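PDB 3LET: protein adenylyltransferase VopS from Vibrio parahaemolyticus, which transfers AMP from ATP to a threonine of the host Rho GTPases RhoA, Rac and Cdc42, blocking their effector binding and so actin assembly in infected cells. Local coordinates for residues G140-D145 against G264-A269; G149-G154 against N308-I313. One frame throughout, in Å; residues are numbered along the deposited sequence.

Contact 1 of 2, residues G140-D145 against G264-A269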
loop_
_atom_site.group_PDB
_atom_site.type_symbol
_atom_site.label_atom_id
_atom_site.label_comp_id
_atom_site.label_asym_id
_atom_site.label_seq_id
_atom_site.Cartn_x
_atom_site.Cartn_y
_atom_site.Cartn_z
ATOM N N GLY A 140 6.450 -0.316 16.656
ATOM C CA GLY A 140 7.190 0.089 17.846
ATOM C C GLY A 140 6.465 1.120 18.714
ATOM O O GLY A 140 6.772 1.230 19.906
ATOM N N LEU A 141 5.528 1.891 18.141
ATOM C CA LEU A 141 4.826 2.929 18.895
ATOM C C LEU A 141 3.904 2.288 19.939
ATOM O O LEU A 141 3.634 2.859 20.986
ATOM C CB LEU A 141 4.003 3.835 17.960
ATOM C CG LEU A 141 4.759 4.605 16.881
ATOM C CD1 LEU A 141 3.778 5.279 15.908
ATOM C CD2 LEU A 141 5.678 5.636 17.528
ATOM N N ALA A 142 3.426 1.091 19.645
ATOM C CA ALA A 142 2.568 0.373 20.581
ATOM C C ALA A 142 3.272 0.071 21.909
ATOM O O ALA A 142 2.613 -0.264 22.897
ATOM C CB ALA A 142 2.055 -0.911 19.935
ATOM N N SER A 143 4.597 0.221 21.946
ATOM C CA SER A 143 5.371 -0.006 23.176
ATOM C C SER A 143 6.120 1.226 23.637
ATOM O O SER A 143 7.110 1.118 24.359
ATOM C CB SER A 143 6.418 -1.105 22.958
ATOM O OG SER A 143 5.840 -2.270 22.415
ATOM N N THR A 144 5.677 2.399 23.205
ATOM C CA THR A 144 6.314 3.643 23.613
ATOM C C THR A 144 5.284 4.447 24.390
ATOM O O THR A 144 4.091 4.285 24.141
ATOM C CB THR A 144 6.762 4.431 22.373
ATOM O OG1 THR A 144 7.557 3.578 21.540
ATOM C CG2 THR A 144 7.575 5.637 22.760
ATOM N N ASP A 145 5.717 5.293 25.334
ATOM C CA ASP A 145 4.788 6.193 26.020
ATOM C C ASP A 145 4.454 7.400 25.136
ATOM O O ASP A 145 5.259 8.329 24.988
ATOM C CB ASP A 145 5.372 6.664 27.363
ATOM C CG ASP A 145 4.410 7.562 28.144
ATOM O OD1 ASP A 145 3.334 7.914 27.612
ATOM O OD2 ASP A 145 4.735 7.922 29.300
ATOM N N GLY A 264 -5.658 7.998 17.434
ATOM C CA GLY A 264 -5.366 8.958 16.384
ATOM C C GLY A 264 -3.896 8.923 15.987
ATOM O O GLY A 264 -3.536 9.020 14.818
ATOM N N LYS A 265 -3.025 8.826 16.984
ATOM C CA LYS A 265 -1.584 8.791 16.735
ATOM C C LYS A 265 -1.187 7.589 15.894
ATOM O O LYS A 265 -0.331 7.698 15.012
ATOM C CB LYS A 265 -0.815 8.753 18.064
ATOM C CG LYS A 265 -0.934 10.061 18.801
ATOM C CD LYS A 265 -0.046 10.065 20.043
ATOM C CE LYS A 265 -0.692 10.818 21.183
ATOM N NZ LYS A 265 -0.359 12.234 21.081
ATOM N N HIS A 266 -1.764 6.441 16.211
ATOM C CA HIS A 266 -1.432 5.209 15.494
ATOM C C HIS A 266 -1.952 5.263 14.066
ATOM O O HIS A 266 -1.316 4.749 13.157
ATOM C CB HIS A 266 -2.016 3.987 16.200
ATOM C CG HIS A 266 -1.290 3.625 17.456
ATOM N ND1 HIS A 266 -0.144 2.862 17.447
ATOM C CD2 HIS A 266 -1.529 3.937 18.753
ATOM C CE1 HIS A 266 0.288 2.707 18.689
ATOM N NE2 HIS A 266 -0.535 3.344 19.502
ATOM N N LEU A 267 -3.109 5.883 13.861
ATOM C CA LEU A 267 -3.605 6.036 12.492
ATOM C C LEU A 267 -2.754 6.996 11.676
ATOM O O LEU A 267 -2.430 6.730 10.526
ATOM C CB LEU A 267 -5.069 6.486 12.505
ATOM C CG LEU A 267 -6.006 5.396 13.074
ATOM C CD1 LEU A 267 -7.410 5.999 13.162
ATOM C CD2 LEU A 267 -6.011 4.117 12.194
ATOM N N PHE A 268 -2.402 8.119 12.278
ATOM C CA PHE A 268 -1.526 9.111 11.643
ATOM C C PHE A 268 -0.195 8.459 11.251
ATOM O O PHE A 268 0.290 8.617 10.126
ATOM C CB PHE A 268 -1.293 10.269 12.644
ATOM C CG PHE A 268 -0.287 11.295 12.174
ATOM C CD1 PHE A 268 -0.711 12.492 11.582
ATOM C CD2 PHE A 268 1.079 11.067 12.345
ATOM C CE1 PHE A 268 0.177 13.412 11.152
ATOM C CE2 PHE A 268 1.989 12.003 11.921
ATOM C CZ PHE A 268 1.543 13.181 11.305
ATOM N N ALA A 269 0.410 7.729 12.186
ATOM C CA ALA A 269 1.700 7.084 11.938
ATOM C C ALA A 269 1.582 6.070 10.807
ATOM O O ALA A 269 2.469 5.950 9.957
ATOM C CB ALA A 269 2.201 6.356 13.233
#

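Contact 2 of 2, residues G149-G154 against N308-I313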
loop_
_atom_site.group_PDB
_atom_site.type_symbol
_atom_site.label_atom_id
_atom_site.label_comp_id
_atom_site.label_asym_id
_atom_site.label_seq_id
_atom_site.Cartn_x
_atom_site.Cartn_y
_atom_site.Cartn_z
ATOM N N GLY A 149 7.135 13.562 26.521
ATOM C CA GLY A 149 8.175 13.994 25.603
ATOM C C GLY A 149 7.649 14.722 24.379
ATOM O O GLY A 149 6.854 15.666 24.506
ATOM N N VAL A 150 8.136 14.312 23.208
ATOM C CA VAL A 150 7.684 14.858 21.921
ATOM C C VAL A 150 6.334 14.304 21.537
ATOM O O VAL A 150 5.479 15.040 21.058
ATOM C CB VAL A 150 8.624 14.496 20.748
ATOM C CG1 VAL A 150 9.932 15.239 20.861
ATOM C CG2 VAL A 150 8.855 12.985 20.674
ATOM N N TYR A 151 6.159 12.997 21.722
ATOM C CA TYR A 151 4.904 12.322 21.392
ATOM C C TYR A 151 3.731 13.082 21.953
ATOM O O TYR A 151 2.594 12.905 21.520
ATOM C CB TYR A 151 4.884 10.929 21.982
ATOM C CG TYR A 151 5.753 9.967 21.233
ATOM C CD1 TYR A 151 5.661 9.833 19.835
ATOM C CD2 TYR A 151 6.661 9.171 21.921
ATOM C CE1 TYR A 151 6.476 8.931 19.157
ATOM C CE2 TYR A 151 7.469 8.270 21.258
ATOM C CZ TYR A 151 7.375 8.137 19.885
ATOM O OH TYR A 151 8.200 7.232 19.269
ATOM N N ALA A 152 4.019 13.925 22.933
ATOM C CA ALA A 152 2.988 14.722 23.583
ATOM C C ALA A 152 3.008 16.141 23.105
ATOM O O ALA A 152 1.982 16.816 23.144
ATOM C CB ALA A 152 3.207 14.691 25.079
ATOM N N GLU A 153 4.179 16.622 22.692
ATOM C CA GLU A 153 4.319 18.038 22.352
ATOM C C GLU A 153 3.143 18.502 21.487
ATOM O O GLU A 153 2.694 17.762 20.569
ATOM C CB GLU A 153 5.675 18.324 21.689
ATOM C CG GLU A 153 6.811 18.514 22.703
ATOM C CD GLU A 153 8.186 18.649 22.063
ATOM O OE1 GLU A 153 8.255 18.927 20.848
ATOM O OE2 GLU A 153 9.197 18.485 22.782
ATOM N N GLY A 154 2.636 19.704 21.824
ATOM C CA GLY A 154 1.472 20.301 21.172
ATOM C C GLY A 154 1.808 21.575 20.408
ATOM O O GLY A 154 2.944 22.024 20.379
ATOM N N ASN A 308 6.754 14.056 13.419
ATOM C CA ASN A 308 7.949 13.419 12.896
ATOM C C ASN A 308 8.294 12.155 13.667
ATOM O O ASN A 308 8.660 11.149 13.068
ATOM C CB ASN A 308 9.124 14.395 12.882
ATOM C CG ASN A 308 8.930 15.497 11.865
ATOM O OD1 ASN A 308 8.263 15.299 10.849
ATOM N ND2 ASN A 308 9.489 16.668 12.139
ATOM N N SER A 309 8.147 12.192 14.984
ATOM C CA SER A 309 8.322 10.997 15.813
ATOM C C SER A 309 7.345 9.883 15.501
ATOM O O SER A 309 7.682 8.709 15.651
ATOM C CB SER A 309 8.151 11.338 17.288
ATOM O OG SER A 309 9.335 11.893 17.786
ATOM N N LEU A 310 6.125 10.234 15.107
ATOM C CA LEU A 310 5.121 9.206 14.821
ATOM C C LEU A 310 5.375 8.538 13.485
ATOM O O LEU A 310 5.408 7.305 13.403
ATOM C CB LEU A 310 3.689 9.800 14.836
ATOM C CG LEU A 310 3.238 10.203 16.240
ATOM C CD1 LEU A 310 2.001 11.093 16.129
ATOM C CD2 LEU A 310 2.947 8.994 17.144
ATOM N N HIS A 311 5.529 9.324 12.427
ATOM C CA HIS A 311 5.574 8.668 11.106
ATOM C C HIS A 311 6.984 8.193 10.783
ATOM O O HIS A 311 7.157 7.272 10.000
ATOM C CB HIS A 311 4.998 9.538 9.978
ATOM C CG HIS A 311 5.613 10.901 9.845
ATOM N ND1 HIS A 311 6.946 11.097 9.577
ATOM C CD2 HIS A 311 5.042 12.131 9.843
ATOM C CE1 HIS A 311 7.185 12.394 9.458
ATOM N NE2 HIS A 311 6.046 13.043 9.615
ATOM N N GLY A 312 7.972 8.792 11.431
ATOM C CA GLY A 312 9.356 8.342 11.314
ATOM C C GLY A 312 10.043 8.575 9.982
ATOM O O GLY A 312 11.131 8.048 9.742
ATOM N N ILE A 313 9.409 9.342 9.105
ATOM C CA ILE A 313 9.947 9.595 7.780
ATOM C C ILE A 313 11.018 10.671 7.881
ATOM O O ILE A 313 10.796 11.709 8.482
ATOM C CB ILE A 313 8.849 10.062 6.808
ATOM C CG1 ILE A 313 7.696 9.047 6.773
ATOM C CG2 ILE A 313 9.429 10.285 5.421
ATOM C CD1 ILE A 313 8.153 7.608 6.538
HETATM O O HOH W 1 9.709 7.876 17.220
#

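Contact 1 of 2, residues G140-D145 against G264-A269
L141 and A269 meet at the tight end of this contact: the CD1 branch of the leucine stands 3.3 Å from CB of A269, closer than two carbons usually pack. L141 points its CB at helix 260-274, and with CG beside the backbone N and anti to the carbonyl carbon (chi1 -60°) the CD1 branch reaches that methyl. One turn back, H266 fills the looser part. CE1 of its ring lies 3.7 Å from the backbone N of A142, which sits at the ring edge near its plane, and 4.0 Å from CB of L141. A142, exposed, marks the solvent side, its CB 4.2 Å from CE1 of H266; F252 of helix 238-255 also touches this methyl. Behind the interface the turn is held by G140 O, which accepts from S143 N (3.1 Å) and T144 OG1 (3.0 Å) on opposite faces of its carbonyl plane. The contact joins the turn that follows helix 113-139 to the flank of helix 260-274 in the Fido region, across 158 Å² of summed buried surface. With no direct polar bond between the segments, their fit rests on apolar shape and on the edge of one imidazole.

Contact 2 of 2, residues G149-G154 against N308-I313
The last full turn of helix 304-311, in the Fido region near the C-terminus, receives the irregular loop 149-154 that precedes helix 157-160. The loop brings two consecutive side chains to S309. CE1 of the Y151 ring comes to 3.5 Å from CB of S309, an oblique approach that is neither face-on nor edge-on. From the other side of the ring plane the CD2 branch of L310 comes to 3.9 Å from CD1 of Y151, again obliquely, and the helix thus straddles the CD1-CE1 border of the ring. The tyrosine reaches them because its CG lies beside the backbone N (chi1 -75°), which turns the ring end toward the helix although CB does not point there. Its hydroxyl then uses a water: this lies 2.6 Å from Y151 OH and donates to S309 O at 2.7 Å, so a solvent molecule links phenol and backbone carbonyl where the direct separation of OH and O is 3.9 Å. V150 is the less certain partner, because it is poorly ordered; its CG2 methyl is modelled 3.1 Å from OG of S309. Past the contact the helix stops after H311, and G312 is the first residue to leave helical angles, with positive phi (70°). There I313 N donates to ND1 of H311 at 3.1 Å, in the imidazole plane and nearly straight (163°). Among its neighbours, the turn is flanked by helix 260-274, whose K265, F268 and A269 touch L310, while H137 of helix 113-139 donates to L310 O. On the loop side, the poorly ordered E153 is modelled with its OE1 hydrogen-bonded to N305 and its backbone hydrogen-bonded to A303.

In the fold
Contacts 1 and 2 join parts of one loop, between helices 113-139 and 157-160, to two Fido-region helices, and their centres lie about 9 Å apart. Their segments alternate along the chain and also touch directly. K265 NZ lies 3.1 Å from Y151 O, a probable hydrogen bond from helix 260-274 to the loop of contact 2. CD2 of L141 packs 3.5 Å from OH of Y151, and CB of A269 3.3 Å from L310 O. Both contacts probably lie outside the first shell of the nucleotide site: the side chains of A269 and L310 are about 11 and 9 Å from that of R286, inferred by similarity to bind ATP; R286 in turn touches F268, a neighbour of L310.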